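Local structure of beta-ketoacyl synthase (Burkholderia phymatum, 4EWG) at residues A[353-357]-A[358-362]. The protein probably acts as a 3-oxoacyl-[acyl-carrier-protein] synthase, a thiolase-like enzyme that condenses acyl units on acyl carrier protein. Sequence-based numbering, arbitrary orientation.
Sequences IEMMK and RNWYA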
loop_
_atom_site.group_PDB
_atom_site.type_symbol
_atom_site.label_atom_id
_atom_site.label_comp_id
_atom_site.label_asym_id
_atom_site.label_seq_id
_atom_site.Cartn_x
_atom_site.Cartn_y
_atom_site.Cartn_z
ATOM N N ILE A 353 -3.850 -16.928 -17.335
ATOM C CA ILE A 353 -5.111 -16.818 -18.074
ATOM C C ILE A 353 -4.898 -17.073 -19.579
ATOM O O ILE A 353 -5.699 -17.750 -20.214
ATOM C CB ILE A 353 -5.777 -15.458 -17.876
ATOM C CG1 ILE A 353 -6.250 -15.286 -16.432
ATOM C CG2 ILE A 353 -6.991 -15.319 -18.770
ATOM C CD1 ILE A 353 -6.628 -13.864 -16.119
ATOM N N GLU A 354 -3.802 -16.569 -20.117
ATOM C CA GLU A 354 -3.458 -16.818 -21.507
ATOM C C GLU A 354 -3.246 -18.313 -21.767
ATOM O O GLU A 354 -3.714 -18.847 -22.765
ATOM C CB GLU A 354 -2.192 -16.068 -21.911
ATOM C CG GLU A 354 -2.276 -14.566 -21.750
ATOM C CD GLU A 354 -2.977 -13.855 -22.898
ATOM O OE1 GLU A 354 -3.918 -14.422 -23.490
ATOM O OE2 GLU A 354 -2.580 -12.701 -23.193
ATOM N N MET A 355 -2.563 -18.989 -20.847
ATOM C CA MET A 355 -2.338 -20.400 -20.980
ATOM C C MET A 355 -3.648 -21.164 -20.849
ATOM O O MET A 355 -3.927 -22.067 -21.646
ATOM C CB MET A 355 -1.339 -20.850 -19.941
ATOM C CG MET A 355 0.051 -20.311 -20.214
ATOM S SD MET A 355 1.308 -21.043 -19.156
ATOM C CE MET A 355 0.755 -20.460 -17.556
ATOM N N MET A 356 -4.465 -20.789 -19.877
ATOM C CA MET A 356 -5.778 -21.419 -19.693
ATOM C C MET A 356 -6.627 -21.316 -20.929
ATOM O O MET A 356 -7.234 -22.284 -21.308
ATOM C CB MET A 356 -6.548 -20.801 -18.511
ATOM C CG MET A 356 -7.988 -21.288 -18.394
ATOM S SD MET A 356 -8.803 -20.840 -16.864
ATOM C CE MET A 356 -9.269 -19.133 -17.125
ATOM N N LYS A 357 -6.661 -20.138 -21.561
ATOM C CA LYS A 357 -7.476 -19.951 -22.788
ATOM C C LYS A 357 -7.050 -20.867 -23.897
ATOM O O LYS A 357 -7.862 -21.231 -24.745
ATOM C CB LYS A 357 -7.398 -18.531 -23.316
ATOM C CG LYS A 357 -8.260 -17.523 -22.563
ATOM C CD LYS A 357 -7.838 -16.091 -22.879
ATOM C CE LYS A 357 -8.405 -15.593 -24.197
ATOM N NZ LYS A 357 -7.684 -14.383 -24.706
ATOM N N ARG A 358 -5.785 -21.271 -23.900
ATOM C CA ARG A 358 -5.262 -22.053 -25.006
ATOM C C ARG A 358 -5.008 -23.508 -24.698
ATOM O O ARG A 358 -4.468 -24.230 -25.536
ATOM C CB ARG A 358 -3.999 -21.388 -25.509
ATOM C CG ARG A 358 -4.284 -19.987 -25.982
ATOM C CD ARG A 358 -3.018 -19.263 -26.399
ATOM N NE ARG A 358 -3.333 -17.966 -26.999
ATOM C CZ ARG A 358 -3.751 -16.888 -26.329
ATOM N NH1 ARG A 358 -3.943 -16.903 -24.997
ATOM N NH2 ARG A 358 -3.977 -15.773 -26.986
ATOM N N ASN A 359 -5.443 -23.976 -23.532
ATOM C CA ASN A 359 -5.191 -25.371 -23.117
ATOM C C ASN A 359 -3.725 -25.803 -23.154
ATOM O O ASN A 359 -3.406 -26.992 -23.415
ATOM C CB ASN A 359 -6.026 -26.341 -23.975
ATOM C CG ASN A 359 -7.515 -26.186 -23.747
ATOM O OD1 ASN A 359 -7.951 -25.618 -22.750
ATOM N ND2 ASN A 359 -8.300 -26.693 -24.678
ATOM N N TRP A 360 -2.834 -24.850 -22.878
ATOM C CA TRP A 360 -1.400 -25.046 -23.095
ATOM C C TRP A 360 -0.635 -24.474 -21.942
ATOM O O TRP A 360 -0.688 -23.268 -21.673
ATOM C CB TRP A 360 -1.026 -24.376 -24.391
ATOM C CG TRP A 360 0.384 -24.555 -24.807
ATOM C CD1 TRP A 360 0.906 -25.535 -25.657
ATOM C CD2 TRP A 360 1.511 -23.702 -24.452
ATOM N NE1 TRP A 360 2.253 -25.363 -25.825
ATOM C CE2 TRP A 360 2.678 -24.268 -25.121
ATOM C CE3 TRP A 360 1.669 -22.556 -23.662
ATOM C CZ2 TRP A 360 3.948 -23.709 -24.988
ATOM C CZ3 TRP A 360 2.955 -21.999 -23.535
ATOM C CH2 TRP A 360 4.064 -22.562 -24.183
ATOM N N TYR A 361 0.080 -25.335 -21.227
ATOM C CA TYR A 361 0.699 -24.944 -19.964
ATOM C C TYR A 361 2.202 -25.181 -20.010
ATOM O O TYR A 361 2.679 -26.324 -20.090
ATOM C CB TYR A 361 0.029 -25.685 -18.794
ATOM C CG TYR A 361 -1.415 -25.251 -18.544
ATOM C CD1 TYR A 361 -2.445 -25.718 -19.349
ATOM C CD2 TYR A 361 -1.740 -24.368 -17.513
ATOM C CE1 TYR A 361 -3.757 -25.323 -19.138
ATOM C CE2 TYR A 361 -3.057 -23.971 -17.287
ATOM C CZ TYR A 361 -4.061 -24.450 -18.105
ATOM O OH TYR A 361 -5.381 -24.073 -17.902
ATOM N N ALA A 362 2.950 -24.087 -19.942
ATOM C CA ALA A 362 4.406 -24.128 -20.043
ATOM C C ALA A 362 5.040 -24.964 -18.915
ATOM O O ALA A 362 4.580 -24.959 -17.774
ATOM C CB ALA A 362 4.991 -22.714 -20.053
HETATM O O HOH W 1 -7.063 -24.706 -20.044
#
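Arg-358 and Glu-354, one helical turn apart, run side by side and point the same way. With CG of Arg-358 set beside its backbone N (chi1 -60°), the chain runs straight to NE and passes back by Glu-354 O. Its NH1 donates to Glu-354 O, in the guanidinium plane, at 3.0 Å and forms a salt bridge with Glu-354 OE1 at 2.9 Å, from above a carboxylate turned 65° from the guanidinium. Arginine suits a helix end, where carbonyls run out of helical N-H partners and its cation probably eases the negative end of the dipole. The nearby Lys-357 ammonium has its own partner, His-258.

Asn-359 closes helix 344-358 in a Schellman motif; its positive phi (54°), tolerated well by asparagine, swings the chain into the short strand 360-361. Trp-360 N bonds Met-355 O, nearly straight at 3.2 Å, and Asn-359 N bonds Met-356 O weakly. Met-355 O also accepts a hydrogen bond from Arg-358 N, from the opposite face of its plane.

The flexible thioether of Met-355 suits an uneven surface: CB sits 3.0 Å from Trp-360 O and lies over one face of the Tyr-361 ring, toward its rim, CG meets the Trp-360 ring edge, and SD accepts a weak hydrogen bond from Ala-362 N. Tyrosine packs its ring beside Met-356, while OH of Tyr-361 reaches, at 2.8 Å, a water held by Met-356 O. Val-392 of strand 391-398 touches both side chains.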